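Local coordinates for protein CofB (PDB 5AX6) that serves as the homotrimeric minor pilin of the CFA/III type IVb pilus of enterotoxigenic Escherichia coli and is thought to take part in initiating pilus assembly, at the interface of chains A and B. Numbering follows the deposited sequence. Chains: chain A/B, CofB.

The interface of chains A and B. Residues chain A 243-244, 260-261, 267-268; chain B 248-250, 256-257.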
loop_
_atom_site.group_PDB
_atom_site.type_symbol
_atom_site.label_atom_id
_atom_site.label_comp_id
_atom_site.label_asym_id
_atom_site.label_seq_id
_atom_site.Cartn_x
_atom_site.Cartn_y
_atom_site.Cartn_z
ATOM N N ALA A 243 10.776 -8.736 8.253
ATOM C CA ALA A 243 11.662 -7.812 7.569
ATOM C C ALA A 243 11.867 -6.512 8.359
ATOM O O ALA A 243 10.894 -5.863 8.789
ATOM C CB ALA A 243 11.111 -7.493 6.180
ATOM N N ASP A 244 13.120 -6.105 8.514
ATOM C CA ASP A 244 13.407 -4.771 9.044
ATOM C C ASP A 244 12.895 -3.716 8.086
ATOM O O ASP A 244 12.387 -2.672 8.494
ATOM C CB ASP A 244 14.901 -4.558 9.250
ATOM C CG ASP A 244 15.474 -5.435 10.353
ATOM O OD1 ASP A 244 14.694 -6.069 11.093
ATOM O OD2 ASP A 244 16.715 -5.480 10.464
ATOM N N ALA A 260 8.816 0.087 5.603
ATOM C CA ALA A 260 9.242 -0.331 6.935
ATOM C C ALA A 260 8.157 0.017 7.938
ATOM O O ALA A 260 7.366 0.931 7.704
ATOM C CB ALA A 260 10.551 0.331 7.320
ATOM N N ALA A 261 8.126 -0.699 9.058
ATOM C CA ALA A 261 7.132 -0.441 10.096
ATOM C C ALA A 261 7.559 0.733 10.974
ATOM O O ALA A 261 8.741 0.903 11.232
ATOM C CB ALA A 261 6.935 -1.672 10.946
ATOM N N ASN A 267 1.424 0.507 11.608
ATOM C CA ASN A 267 1.735 1.226 10.372
ATOM C C ASN A 267 2.896 0.666 9.559
ATOM O O ASN A 267 3.960 0.372 10.103
ATOM C CB ASN A 267 2.054 2.697 10.692
ATOM C CG ASN A 267 0.876 3.428 11.276
ATOM O OD1 ASN A 267 -0.260 3.204 10.867
ATOM N ND2 ASN A 267 1.135 4.303 12.248
ATOM N N LEU A 268 2.680 0.533 8.254
ATOM C CA LEU A 268 3.773 0.373 7.293
ATOM C C LEU A 268 3.982 1.709 6.603
ATOM O O LEU A 268 3.011 2.330 6.158
ATOM C CB LEU A 268 3.458 -0.686 6.230
ATOM C CG LEU A 268 3.548 -2.180 6.484
ATOM C CD1 LEU A 268 3.262 -2.914 5.163
ATOM C CD2 LEU A 268 4.920 -2.547 7.027
ATOM N N TRP B 248 6.590 -7.173 9.111
ATOM C CA TRP B 248 7.721 -6.279 9.346
ATOM C C TRP B 248 8.134 -6.325 10.824
ATOM O O TRP B 248 7.330 -6.675 11.682
ATOM C CB TRP B 248 7.372 -4.843 8.912
ATOM C CG TRP B 248 7.692 -4.578 7.450
ATOM C CD1 TRP B 248 8.795 -3.925 6.954
ATOM C CD2 TRP B 248 6.935 -5.008 6.305
ATOM N NE1 TRP B 248 8.760 -3.914 5.583
ATOM C CE2 TRP B 248 7.622 -4.558 5.158
ATOM C CE3 TRP B 248 5.732 -5.714 6.140
ATOM C CZ2 TRP B 248 7.159 -4.803 3.855
ATOM C CZ3 TRP B 248 5.267 -5.952 4.840
ATOM C CH2 TRP B 248 5.976 -5.491 3.719
ATOM N N ASN B 249 9.391 -5.998 11.104
ATOM C CA ASN B 249 9.907 -6.015 12.473
ATOM C C ASN B 249 9.801 -4.664 13.164
ATOM O O ASN B 249 9.825 -3.625 12.514
ATOM C CB ASN B 249 11.386 -6.418 12.505
ATOM C CG ASN B 249 11.635 -7.847 12.069
ATOM O OD1 ASN B 249 10.836 -8.756 12.326
ATOM N ND2 ASN B 249 12.789 -8.060 11.442
ATOM N N ILE B 250 9.722 -4.707 14.489
ATOM C CA ILE B 250 9.908 -3.547 15.362
ATOM C C ILE B 250 10.831 -3.966 16.508
ATOM O O ILE B 250 10.557 -4.968 17.167
ATOM C CB ILE B 250 8.585 -3.051 15.965
ATOM C CG1 ILE B 250 7.559 -2.763 14.873
ATOM C CG2 ILE B 250 8.825 -1.821 16.841
ATOM C CD1 ILE B 250 6.175 -2.472 15.422
ATOM N N GLY B 256 5.502 -6.044 13.697
ATOM C CA GLY B 256 4.890 -5.045 12.838
ATOM C C GLY B 256 3.801 -5.649 11.972
ATOM O O GLY B 256 3.507 -6.837 12.081
ATOM N N PRO B 257 3.205 -4.827 11.098
ATOM C CA PRO B 257 2.068 -5.210 10.249
ATOM C C PRO B 257 2.430 -6.305 9.265
ATOM O O PRO B 257 3.617 -6.513 8.983
ATOM C CB PRO B 257 1.723 -3.916 9.505
ATOM C CG PRO B 257 2.373 -2.819 10.296
ATOM C CD PRO B 257 3.603 -3.424 10.888
HETATM O O HOH W 1 10.117 -2.568 10.054
#
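The indole of B:Trp248 from one beta-repeat domain of the CofB trimer inserts between A:Leu268, on strand 267-271 of the neighbouring subunit, and A:Ala243, in the loop preceding strand 246-247. The leucine lies across one face of the ring at about a right angle. The methyl A:Leu268 CD2 sits 3.3 Å from B:Trp248 CD2, at the fusion of the two rings, and makes CH-pi contact with both of them. With CG of A:Leu268 anti to its own carbonyl carbon (chi1 -78°), both methyls lie over the same face, CD2 near the ring fusion and CD1 above CZ3 of the benzo part. The CB methyl of A:Ala243 lies over the opposite face, farther off and toward the rim, and A:Ala260 CA packs 3.6 Å from B:Trp248 CD1 on the pyrrole side. B:Pro257 extends this apolar patch: its CB and CG slide past A:Leu268 in the opposite direction, and its CD, together with B:Trp248 CB, receives the methyl of A:Ala261, with B:Pro257 CD to A:Ala261 CB at 3.8 Å.

Polar contacts flank this core. A:Ala243 and B:Trp248 form a parallel beta bridge between the chains, in which the amide N of B:Asn249 donates to A:Ala243 O at 2.8 Å; the N-H reaches the oxygen from above the carbonyl plane, off the lone-pair direction. The side chain of the same B:Asn249 meets A:Asp244, the next residue of chain A, tip to tip. B:Asn249 ND2 donates to A:Asp244 OD1 at 2.8 Å, nearly straight (171° at H). OD1 lies in the amide plane and is approached nearly along the CG-OD1 bond, while the carboxylate plane is turned 66° from the amide plane. Water 1 bridges three backbone groups of the two chains: it is hydrogen-bonded to A:Asp244 O (2.8 Å), A:Ala261 N (2.9 Å) and B:Asn249 O (2.7 Å).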